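PDB 3ZHC: phytase from Citrobacter braakii, which belongs to branch 2 of the histidine phosphatase superfamily and pairs a mixed beta-sheet core with a largely helical portion. Local coordinates for residues 240-245 against 253-258. The protein carries 2 engineered substitutions. Numbering follows the deposited sequence.
Sequences EIFLLQ and VAWGRI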
ATOM      1  N   GLU B 240       1.533 -18.113   0.218  1.00  9.51           N
ATOM      2  CA  GLU B 240       2.878 -18.289  -0.347  1.00  9.48           C
ATOM      3  C   GLU B 240       2.882 -19.478  -1.308  1.00  9.49           C
ATOM      4  O   GLU B 240       3.519 -19.416  -2.365  1.00  9.41           O
ATOM      5  CB  GLU B 240       3.924 -18.462   0.757  1.00  9.38           C
ATOM      6  CG  GLU B 240       5.367 -18.723   0.286  1.00  9.41           C
ATOM      7  CD  GLU B 240       6.033 -17.549  -0.486  1.00  9.40           C
ATOM      8  OE1 GLU B 240       5.469 -16.420  -0.553  1.00  9.09           O
ATOM      9  OE2 GLU B 240       7.145 -17.781  -1.014  1.00  8.64           O
ATOM     10  N   ILE B 241       2.170 -20.558  -0.940  1.00  9.51           N
ATOM     11  CA  ILE B 241       2.071 -21.745  -1.812  1.00  9.50           C
ATOM     12  C   ILE B 241       1.435 -21.332  -3.158  1.00  9.52           C
ATOM     13  O   ILE B 241       1.933 -21.719  -4.215  1.00  9.44           O
ATOM     14  CB  ILE B 241       1.329 -22.936  -1.150  1.00  9.35           C
ATOM     15  CG1 ILE B 241       2.151 -23.485   0.015  1.00  9.66           C
ATOM     16  CG2 ILE B 241       1.080 -24.061  -2.163  1.00  9.17           C
ATOM     17  CD1 ILE B 241       1.450 -24.539   0.855  1.00  9.05           C
ATOM     18  N   PHE B 242       0.376 -20.537  -3.117  1.00  9.55           N
ATOM     19  CA  PHE B 242      -0.244 -20.068  -4.381  1.00  9.80           C
ATOM     20  C   PHE B 242       0.754 -19.276  -5.235  1.00  9.71           C
ATOM     21  O   PHE B 242       0.822 -19.496  -6.444  1.00  9.72           O
ATOM     22  CB  PHE B 242      -1.514 -19.257  -4.152  1.00  9.77           C
ATOM     23  CG  PHE B 242      -2.614 -20.006  -3.417  1.00 10.24           C
ATOM     24  CD1 PHE B 242      -2.880 -21.363  -3.668  1.00 10.67           C
ATOM     25  CD2 PHE B 242      -3.417 -19.329  -2.480  1.00 10.91           C
ATOM     26  CE1 PHE B 242      -3.912 -22.036  -2.985  1.00 11.03           C
ATOM     27  CE2 PHE B 242      -4.451 -19.996  -1.795  1.00 11.19           C
ATOM     28  CZ  PHE B 242      -4.696 -21.344  -2.045  1.00 11.36           C
ATOM     29  N   LEU B 243       1.521 -18.378  -4.599  1.00  9.71           N
ATOM     30  CA  LEU B 243       2.570 -17.607  -5.294  1.00  9.90           C
ATOM     31  C   LEU B 243       3.594 -18.533  -5.911  1.00  9.92           C
ATOM     32  O   LEU B 243       3.962 -18.361  -7.067  1.00  9.68           O
ATOM     33  CB  LEU B 243       3.297 -16.650  -4.347  1.00  9.90           C
ATOM     34  CG  LEU B 243       4.282 -15.677  -5.036  1.00 10.25           C
ATOM     35  CD1 LEU B 243       3.654 -14.288  -5.180  1.00  9.96           C
ATOM     36  CD2 LEU B 243       5.614 -15.603  -4.290  1.00  9.84           C
ATOM     37  N   LEU B 244       4.056 -19.513  -5.119  1.00 10.20           N
ATOM     38  CA  LEU B 244       5.032 -20.529  -5.599  1.00 10.41           C
ATOM     39  C   LEU B 244       4.490 -21.331  -6.798  1.00 10.89           C
ATOM     40  O   LEU B 244       5.215 -21.546  -7.780  1.00 10.50           O
ATOM     41  CB  LEU B 244       5.454 -21.452  -4.467  1.00 10.32           C
ATOM     42  CG  LEU B 244       6.333 -20.764  -3.386  1.00 10.07           C
ATOM     43  CD1 LEU B 244       6.376 -21.602  -2.080  1.00 10.01           C
ATOM     44  CD2 LEU B 244       7.739 -20.465  -3.896  1.00  8.87           C
ATOM     45  N   GLN B 245       3.218 -21.759  -6.718  1.00 11.52           N
ATOM     46  CA  GLN B 245       2.565 -22.475  -7.845  1.00 12.11           C
ATOM     47  C   GLN B 245       2.653 -21.657  -9.153  1.00 12.62           C
ATOM     48  O   GLN B 245       3.055 -22.188 -10.216  1.00 12.73           O
ATOM     49  CB  GLN B 245       1.099 -22.773  -7.542  1.00 12.13           C
ATOM     50  CG  GLN B 245       0.863 -23.821  -6.530  1.00 12.04           C
ATOM     51  CD  GLN B 245      -0.608 -23.947  -6.145  1.00 12.34           C
ATOM     52  OE1 GLN B 245      -1.471 -23.203  -6.646  1.00 12.54           O
ATOM     53  NE2 GLN B 245      -0.905 -24.888  -5.256  1.00 11.60           N
ATOM     54  N   VAL B 253      -3.224 -22.884 -10.898  1.00 17.91           N
ATOM     55  CA  VAL B 253      -2.820 -22.207  -9.660  1.00 17.50           C
ATOM     56  C   VAL B 253      -4.055 -21.907  -8.856  1.00 17.29           C
ATOM     57  O   VAL B 253      -4.979 -21.282  -9.363  1.00 17.12           O
ATOM     58  CB  VAL B 253      -2.064 -20.888  -9.943  1.00 17.44           C
ATOM     59  CG1 VAL B 253      -1.680 -20.198  -8.647  1.00 17.11           C
ATOM     60  CG2 VAL B 253      -0.828 -21.147 -10.808  1.00 17.24           C
ATOM     61  N   ALA B 254      -4.072 -22.363  -7.596  1.00 17.12           N
ATOM     62  CA  ALA B 254      -5.180 -22.115  -6.677  1.00 17.13           C
ATOM     63  C   ALA B 254      -6.560 -22.500  -7.280  1.00 17.21           C
ATOM     64  O   ALA B 254      -7.556 -21.779  -7.112  1.00 17.13           O
ATOM     65  CB  ALA B 254      -5.156 -20.642  -6.214  1.00 17.05           C
ATOM     66  N   TRP B 255      -6.585 -23.644  -7.989  1.00 17.33           N
ATOM     67  CA  TRP B 255      -7.797 -24.178  -8.630  1.00 17.44           C
ATOM     68  C   TRP B 255      -8.448 -23.167  -9.630  1.00 17.77           C
ATOM     69  O   TRP B 255      -9.654 -23.174  -9.834  1.00 17.76           O
ATOM     70  CB  TRP B 255      -8.787 -24.658  -7.542  1.00 17.27           C
ATOM     71  CG  TRP B 255      -8.115 -25.566  -6.538  1.00 16.56           C
ATOM     72  CD1 TRP B 255      -7.844 -26.894  -6.693  1.00 16.03           C
ATOM     73  CD2 TRP B 255      -7.623 -25.205  -5.242  1.00 15.73           C
ATOM     74  NE1 TRP B 255      -7.220 -27.384  -5.578  1.00 16.10           N
ATOM     75  CE2 TRP B 255      -7.070 -26.369  -4.669  1.00 15.95           C
ATOM     76  CE3 TRP B 255      -7.597 -24.007  -4.504  1.00 15.40           C
ATOM     77  CZ2 TRP B 255      -6.487 -26.376  -3.379  1.00 15.83           C
ATOM     78  CZ3 TRP B 255      -7.013 -24.009  -3.213  1.00 15.09           C
ATOM     79  CH2 TRP B 255      -6.472 -25.178  -2.671  1.00 15.25           C
ATOM     80  N   GLY B 256      -7.594 -22.320 -10.237  1.00 18.25           N
ATOM     81  CA  GLY B 256      -7.994 -21.266 -11.168  1.00 18.50           C
ATOM     82  C   GLY B 256      -8.851 -20.156 -10.604  1.00 18.78           C
ATOM     83  O   GLY B 256      -9.521 -19.471 -11.367  1.00 19.07           O
ATOM     84  N   ARG B 257      -8.821 -19.959  -9.281  1.00 19.04           N
ATOM     85  CA  ARG B 257      -9.727 -18.992  -8.593  1.00 19.25           C
ATOM     86  C   ARG B 257      -9.139 -17.610  -8.239  1.00 19.31           C
ATOM     87  O   ARG B 257      -9.851 -16.792  -7.668  1.00 19.42           O
ATOM     88  CB  ARG B 257     -10.287 -19.643  -7.321  1.00 19.34           C
ATOM     89  CG  ARG B 257     -11.232 -20.806  -7.595  1.00 19.60           C
ATOM     90  CD  ARG B 257     -11.398 -21.633  -6.349  1.00 20.33           C
ATOM     91  NE  ARG B 257     -12.101 -22.875  -6.596  1.00 20.75           N
ATOM     92  CZ  ARG B 257     -12.083 -23.949  -5.789  1.00 21.38           C
ATOM     93  NH1 ARG B 257     -11.386 -23.967  -4.630  1.00 21.27           N
ATOM     94  NH2 ARG B 257     -12.775 -25.031  -6.142  1.00 21.54           N
ATOM     95  N   ILE B 258      -7.870 -17.347  -8.564  1.00 19.47           N
ATOM     96  CA  ILE B 258      -7.263 -16.009  -8.307  1.00 19.53           C
ATOM     97  C   ILE B 258      -7.481 -15.155  -9.579  1.00 19.61           C
ATOM     98  O   ILE B 258      -7.006 -15.536 -10.657  1.00 19.58           O
ATOM     99  CB  ILE B 258      -5.761 -16.072  -7.954  1.00 19.36           C
ATOM    100  CG1 ILE B 258      -5.527 -17.010  -6.773  1.00 19.20           C
ATOM    101  CG2 ILE B 258      -5.225 -14.664  -7.642  1.00 19.46           C
ATOM    102  CD1 ILE B 258      -4.098 -17.041  -6.269  1.00 18.48           C
TER
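The amide oxygen OE1 of Q245, on helix 231-247, accepts a hydrogen bond from the backbone N-H of A254, with OE1 and N 2.9 Å apart. The bond is fairly straight, 156° at the hydrogen, and the donor lies in the carbonyl plane of the amide. Q245 gets there because CG stands anti to its own carbonyl carbon (chi1 -72°) and the chain then runs extended across to the loop. V253 borders the bond: its CA sits 3.4 Å from Q245 OE1, and its CG1 packs 3.4 Å from the carbonyl O of F242. One turn back along the helix, the F242 ring takes A254 CB over one face, a CH-pi contact 3.8 Å from CB to the ring centroid. W255 crosses the far end of that ring, CZ3 lying 3.7 Å from F242 CE1 with the planes at 77°, while its NE1 is hydrogen-bonded to Q58 O. I258 CD1 comes to 4.0 Å from F242 CB, and L188, V191 and L192 of helix 182-192 also pack on F242. From V253 to R257 the chain makes two overlapping left-handed turns, A254, W255 and G256 all having positive phi, with G256 N hydrogen-bonded to V253 O and R257 N to A254 O. The loop leading to helix 260-280 thus meets the preceding helix through one hydrogen bond and an apolar patch around F242, so that A254 is held at both its N-H and its methyl group, which probably limits its movement.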